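Local coordinates for protein ComZ (Thermus thermophilus, PDB 6QVI) that probably serves as a DNA receptor at the pilus tip during natural competence, carrying a beta-solenoid domain on a pseudopilin-like domain, at residues G164-P169 against V214-I219; F428-L433 against R498-N503. All blocks are in the same frame, centred on the assembly; numbering follows the deposited sequence.

Contact 1. Residues G164-P169 against V214-I219; sequences GNPNDP and VQYGKI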
loop_
_atom_site.group_PDB
_atom_site.type_symbol
_atom_site.label_atom_id
_atom_site.label_comp_id
_atom_site.label_asym_id
_atom_site.label_seq_id
_atom_site.Cartn_x
_atom_site.Cartn_y
_atom_site.Cartn_z
ATOM N N GLY A 164 -16.587 -0.684 -4.927
ATOM C CA GLY A 164 -17.902 -0.835 -5.497
ATOM C C GLY A 164 -18.967 -1.261 -4.528
ATOM O O GLY A 164 -18.721 -1.342 -3.360
ATOM N N ASN A 165 -20.157 -1.540 -5.026
ATOM C CA ASN A 165 -21.256 -1.958 -4.185
ATOM C C ASN A 165 -21.606 -3.386 -4.485
ATOM O O ASN A 165 -22.272 -3.671 -5.444
ATOM C CB ASN A 165 -22.456 -1.069 -4.441
ATOM C CG ASN A 165 -23.702 -1.542 -3.746
ATOM O OD1 ASN A 165 -23.704 -2.531 -3.034
ATOM N ND2 ASN A 165 -24.775 -0.823 -3.949
ATOM N N PRO A 166 -21.243 -4.281 -3.590
ATOM C CA PRO A 166 -21.445 -5.704 -3.770
ATOM C C PRO A 166 -22.862 -6.072 -4.054
ATOM O O PRO A 166 -23.078 -7.106 -4.648
ATOM C CB PRO A 166 -21.021 -6.278 -2.441
ATOM C CG PRO A 166 -21.312 -5.201 -1.486
ATOM C CD PRO A 166 -20.965 -3.946 -2.196
ATOM N N ASN A 167 -23.826 -5.272 -3.638
ATOM C CA ASN A 167 -25.190 -5.656 -3.947
ATOM C C ASN A 167 -25.672 -5.071 -5.259
ATOM O O ASN A 167 -26.884 -5.036 -5.498
ATOM C CB ASN A 167 -26.137 -5.219 -2.812
ATOM C CG ASN A 167 -26.518 -6.375 -1.909
ATOM O OD1 ASN A 167 -27.544 -7.050 -2.104
ATOM N ND2 ASN A 167 -25.680 -6.634 -0.920
ATOM N N ASP A 168 -24.747 -4.621 -6.126
ATOM C CA ASP A 168 -25.071 -4.082 -7.442
ATOM C C ASP A 168 -23.872 -4.178 -8.385
ATOM O O ASP A 168 -23.255 -3.156 -8.714
ATOM C CB ASP A 168 -25.583 -2.637 -7.369
ATOM C CG ASP A 168 -26.525 -2.304 -8.536
ATOM O OD1 ASP A 168 -27.438 -1.455 -8.376
ATOM O OD2 ASP A 168 -26.361 -2.909 -9.619
ATOM N N PRO A 169 -23.484 -5.384 -8.807
ATOM C CA PRO A 169 -22.272 -5.513 -9.619
ATOM C C PRO A 169 -22.511 -5.137 -11.058
ATOM O O PRO A 169 -21.708 -5.486 -11.926
ATOM C CB PRO A 169 -21.952 -7.005 -9.536
ATOM C CG PRO A 169 -23.325 -7.629 -9.432
ATOM C CD PRO A 169 -24.171 -6.678 -8.636
ATOM N N VAL A 214 -11.354 -2.846 -9.952
ATOM C CA VAL A 214 -12.650 -2.543 -9.474
ATOM C C VAL A 214 -13.240 -3.843 -9.073
ATOM O O VAL A 214 -13.580 -4.623 -9.896
ATOM C CB VAL A 214 -13.509 -1.967 -10.560
ATOM C CG1 VAL A 214 -14.942 -1.998 -10.133
ATOM C CG2 VAL A 214 -13.080 -0.568 -10.862
ATOM N N GLN A 215 -13.367 -4.072 -7.791
ATOM C CA GLN A 215 -13.901 -5.313 -7.331
ATOM C C GLN A 215 -15.346 -5.561 -7.627
ATOM O O GLN A 215 -15.699 -6.659 -7.948
ATOM C CB GLN A 215 -13.671 -5.478 -5.858
ATOM C CG GLN A 215 -14.547 -6.551 -5.287
ATOM C CD GLN A 215 -14.272 -6.815 -3.843
ATOM O OE1 GLN A 215 -13.683 -6.008 -3.164
ATOM N NE2 GLN A 215 -14.702 -7.955 -3.367
ATOM N N TYR A 216 -16.206 -4.575 -7.490
ATOM C CA TYR A 216 -17.602 -4.805 -7.792
ATOM C C TYR A 216 -18.117 -3.761 -8.730
ATOM O O TYR A 216 -18.149 -2.622 -8.391
ATOM C CB TYR A 216 -18.460 -4.743 -6.543
ATOM C CG TYR A 216 -18.270 -5.864 -5.570
ATOM C CD1 TYR A 216 -18.549 -7.154 -5.908
ATOM C CD2 TYR A 216 -17.838 -5.619 -4.306
ATOM C CE1 TYR A 216 -18.375 -8.170 -5.012
ATOM C CE2 TYR A 216 -17.661 -6.626 -3.412
ATOM C CZ TYR A 216 -17.926 -7.896 -3.774
ATOM O OH TYR A 216 -17.745 -8.893 -2.871
ATOM N N GLY A 217 -18.538 -4.159 -9.915
ATOM C CA GLY A 217 -19.081 -3.226 -10.877
ATOM C C GLY A 217 -18.409 -3.180 -12.225
ATOM O O GLY A 217 -17.436 -3.842 -12.440
ATOM N N LYS A 218 -18.990 -2.413 -13.133
ATOM C CA LYS A 218 -18.479 -2.164 -14.472
ATOM C C LYS A 218 -17.849 -0.769 -14.546
ATOM O O LYS A 218 -17.872 -0.007 -13.581
ATOM C CB LYS A 218 -19.593 -2.332 -15.502
ATOM C CG LYS A 218 -20.357 -3.635 -15.375
ATOM C CD LYS A 218 -21.707 -3.522 -16.025
ATOM C CE LYS A 218 -21.561 -3.740 -17.493
ATOM N NZ LYS A 218 -21.344 -5.202 -17.733
ATOM N N ILE A 219 -17.225 -0.466 -15.684
ATOM C CA ILE A 219 -16.647 0.842 -15.966
ATOM C C ILE A 219 -16.828 1.130 -17.440
ATOM O O ILE A 219 -16.838 0.219 -18.279
ATOM C CB ILE A 219 -15.150 0.964 -15.613
ATOM C CG1 ILE A 219 -14.289 0.137 -16.569
ATOM C CG2 ILE A 219 -14.876 0.581 -14.171
ATOM C CD1 ILE A 219 -12.904 0.675 -16.725
#
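The apolar part of this contact centres on Tyr216, whose ring lies beneath the turn made by residues 164-169. Its CG stands anti to the carbonyl carbon (chi1 -69°), which puts the ring under Pro166. CA of Pro166 sits almost squarely over the ring centroid of Tyr216, 3.7 Å away and 13° off the normal, a CH-pi contact. Pro166 CB meets Tyr216 CE2 at 3.5 Å. On the opposite face, toward the rim, lies CG of the neighbouring Gln215, so the ring is sandwiched between aliphatic groups, and a broad flat aromatic suits the place.

Hydrogen bonds shape the turn. Residues 165-168 form a type I beta turn closed by Asp168 N to Asn165 O at 2.7 Å, and proline, with its constrained phi, fits its second position. Asn165 adds an Asx turn: its OD1 accepts from Asn167 N at 2.8 Å, with the donor above the carbonyl plane. Asparagine suits this place because its short side chain brings a carbonyl oxygen to the backbone N two residues on.

Both segments form corners of the beta-solenoid on adjoining coils: 164-169 turns from strand 160-162 toward 172-176, and 214-219 from 212-214 into 218-221, and the matching strands run parallel. Backbone bonds of Tyr216 with Val163 and of Lys218 with Val173 hold the two paths together.

The backbones also approach through CH groups. Gly164 CA points its hydrogen at Tyr216 O (3.4 Å, 163° at the hydrogen); any CB there would collide with that oxygen. Gly217, which like Gly164 has a positive phi, brings its CA to 3.6 Å from Pro169 O. Lys218 passes the same carbonyl with its aliphatic CG, then bends at chi3 and chi4, and its NZ forms a salt bridge with Asp245.

Contact 2. Residues F428-L433 against R498-N503; sequences FPNHAL and RIPKEN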
loop_
_atom_site.group_PDB
_atom_site.type_symbol
_atom_site.label_atom_id
_atom_site.label_comp_id
_atom_site.label_asym_id
_atom_site.label_seq_id
_atom_site.Cartn_x
_atom_site.Cartn_y
_atom_site.Cartn_z
ATOM N N PHE A 428 10.916 13.262 2.025
ATOM C CA PHE A 428 9.927 12.281 1.612
ATOM C C PHE A 428 10.563 11.241 0.693
ATOM O O PHE A 428 11.337 11.591 -0.205
ATOM C CB PHE A 428 8.798 12.975 0.864
ATOM C CG PHE A 428 7.445 12.401 1.135
ATOM C CD1 PHE A 428 6.895 12.468 2.402
ATOM C CD2 PHE A 428 6.733 11.766 0.129
ATOM C CE1 PHE A 428 5.642 11.939 2.663
ATOM C CE2 PHE A 428 5.483 11.225 0.384
ATOM C CZ PHE A 428 4.935 11.317 1.661
ATOM N N PRO A 429 10.218 9.959 0.853
ATOM C CA PRO A 429 9.241 9.521 1.842
ATOM C C PRO A 429 9.891 8.927 3.082
ATOM O O PRO A 429 9.296 8.053 3.709
ATOM C CB PRO A 429 8.453 8.450 1.094
ATOM C CG PRO A 429 9.468 7.864 0.115
ATOM C CD PRO A 429 10.643 8.836 0.003
ATOM N N ASN A 430 11.081 9.389 3.380
ATOM C CA ASN A 430 11.677 8.946 4.584
ATOM C C ASN A 430 11.215 9.916 5.657
ATOM O O ASN A 430 11.792 9.888 6.710
ATOM C CB ASN A 430 13.179 9.014 4.478
ATOM C CG ASN A 430 13.745 7.927 3.607
ATOM O OD1 ASN A 430 13.010 7.185 2.983
ATOM N ND2 ASN A 430 15.059 7.827 3.564
ATOM N N HIS A 431 10.139 10.646 5.475
ATOM C CA HIS A 431 9.685 11.553 6.486
ATOM C C HIS A 431 8.287 11.857 6.099
ATOM O O HIS A 431 8.059 12.644 5.220
ATOM C CB HIS A 431 10.493 12.807 6.396
ATOM C CG HIS A 431 10.057 13.860 7.340
ATOM N ND1 HIS A 431 10.347 15.185 7.144
ATOM C CD2 HIS A 431 9.350 13.790 8.486
ATOM C CE1 HIS A 431 9.841 15.889 8.134
ATOM N NE2 HIS A 431 9.228 15.067 8.959
ATOM N N ALA A 432 7.336 11.239 6.763
ATOM C CA ALA A 432 5.961 11.430 6.389
ATOM C C ALA A 432 5.012 11.646 7.527
ATOM O O ALA A 432 5.150 11.082 8.581
ATOM C CB ALA A 432 5.514 10.224 5.610
ATOM N N LEU A 433 4.016 12.465 7.279
ATOM C CA LEU A 433 2.978 12.719 8.269
ATOM C C LEU A 433 1.672 12.241 7.669
ATOM O O LEU A 433 1.309 12.639 6.557
ATOM C CB LEU A 433 2.892 14.201 8.629
ATOM C CG LEU A 433 1.782 14.541 9.616
ATOM C CD1 LEU A 433 1.994 13.737 10.874
ATOM C CD2 LEU A 433 1.761 16.045 9.902
ATOM N N ARG A 498 5.237 5.928 -3.280
ATOM C CA ARG A 498 5.362 4.795 -2.385
ATOM C C ARG A 498 6.115 5.217 -1.136
ATOM O O ARG A 498 7.087 5.963 -1.208
ATOM C CB ARG A 498 6.098 3.665 -3.098
ATOM C CG ARG A 498 6.824 2.667 -2.208
ATOM C CD ARG A 498 7.680 1.692 -3.052
ATOM N NE ARG A 498 6.914 0.568 -3.583
ATOM C CZ ARG A 498 7.280 -0.167 -4.633
ATOM N NH1 ARG A 498 8.410 0.098 -5.279
ATOM N NH2 ARG A 498 6.519 -1.182 -5.033
ATOM N N ILE A 499 5.628 4.789 0.017
ATOM C CA ILE A 499 6.320 4.990 1.288
ATOM C C ILE A 499 6.805 3.636 1.767
ATOM O O ILE A 499 5.987 2.713 1.930
ATOM C CB ILE A 499 5.443 5.701 2.331
ATOM C CG1 ILE A 499 4.708 6.881 1.700
ATOM C CG2 ILE A 499 6.279 6.191 3.488
ATOM C CD1 ILE A 499 3.875 7.697 2.707
ATOM N N PRO A 500 8.117 3.442 1.961
ATOM C CA PRO A 500 8.652 2.141 2.378
ATOM C C PRO A 500 8.044 1.659 3.692
ATOM O O PRO A 500 7.722 2.465 4.568
ATOM C CB PRO A 500 10.161 2.402 2.514
ATOM C CG PRO A 500 10.313 3.902 2.568
ATOM C CD PRO A 500 9.175 4.453 1.765
ATOM N N LYS A 501 7.851 0.333 3.815
ATOM C CA LYS A 501 7.033 -0.171 4.917
ATOM C C LYS A 501 7.601 0.293 6.258
ATOM O O LYS A 501 6.848 0.702 7.148
ATOM C CB LYS A 501 6.955 -1.707 4.881
ATOM C CG LYS A 501 6.271 -2.314 6.121
ATOM C CD LYS A 501 4.773 -2.585 5.867
ATOM C CE LYS A 501 4.010 -2.957 7.142
ATOM N NZ LYS A 501 3.807 -1.739 8.013
ATOM N N GLU A 502 8.928 0.261 6.419
ATOM C CA GLU A 502 9.540 0.920 7.563
ATOM C C GLU A 502 9.425 2.409 7.325
ATOM O O GLU A 502 9.539 2.863 6.191
ATOM C CB GLU A 502 11.005 0.488 7.780
ATOM C CG GLU A 502 12.103 1.021 6.805
ATOM C CD GLU A 502 12.415 0.078 5.636
ATOM O OE1 GLU A 502 13.538 -0.517 5.592
ATOM O OE2 GLU A 502 11.515 -0.156 4.832
ATOM N N ASN A 503 9.221 3.165 8.398
ATOM C CA ASN A 503 9.096 4.617 8.324
ATOM C C ASN A 503 7.838 5.018 7.532
ATOM O O ASN A 503 7.816 6.021 6.813
ATOM C CB ASN A 503 10.379 5.226 7.720
ATOM C CG ASN A 503 10.419 6.730 7.794
ATOM O OD1 ASN A 503 9.460 7.372 8.229
ATOM N ND2 ASN A 503 11.528 7.304 7.370
#
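In the beta-solenoid, the turn leading into strand 432-437 packs against the loop that leaves strand 491-496 on the way to strand 517-529. Pro429, preceded by a cis peptide bond, aims its ring at this loop. Its CG lies 3.8 Å from Pro500 CD, the two rings crossing at about a right angle, and 3.3 Å from Arg498 O. Ile499 works with both branches: CG2 meets Pro429 CB at 3.9 Å, while CD1, on the extended arm (chi2 -176°), abuts the neighbouring Phe428 CZ (3.9 Å) and Ala432 CB (4.2 Å). A branched aliphatic residue suits a place with apolar neighbours on two fronts, and the small Ala432 admits the tip of Ile499 where the solenoid strand begins. The polar tie is Asn503 ND2 to Asn430 O, 2.7 Å long and 155° at the hydrogen; the acceptor lies near the amide plane of Asn503, but the donor stands above the carbonyl plane of Asn430. Asn503 has left-handed backbone angles, which asparagine tolerates well. An alanine here would remove the amide and would probably loosen the loop from the turn at Asn430.

How the contacts relate
Contact 1 closes along the chain before contact 2 opens, so the two follow in series. Their centres are 32 Å apart and their nearest atoms about 19 Å, without touching. Both belong to the beta-solenoid, and a run of parallel strand pairings connects them: 432-437 beside 451-454, then 469-472, 139-141, 160-162 and 212-214. Most neighbouring strands in this run are close in sequence, but 139-141 lies beside 469-472, so one step joins far-apart parts of the chain. Contact 1 joins corresponding corners of adjoining coils, 21 Å from the centre of the chain; contact 2 lies more centrally, and its second segment precedes strand 517-529 of a separate antiparallel sheet, which probably belongs to the pseudopilin-like domain.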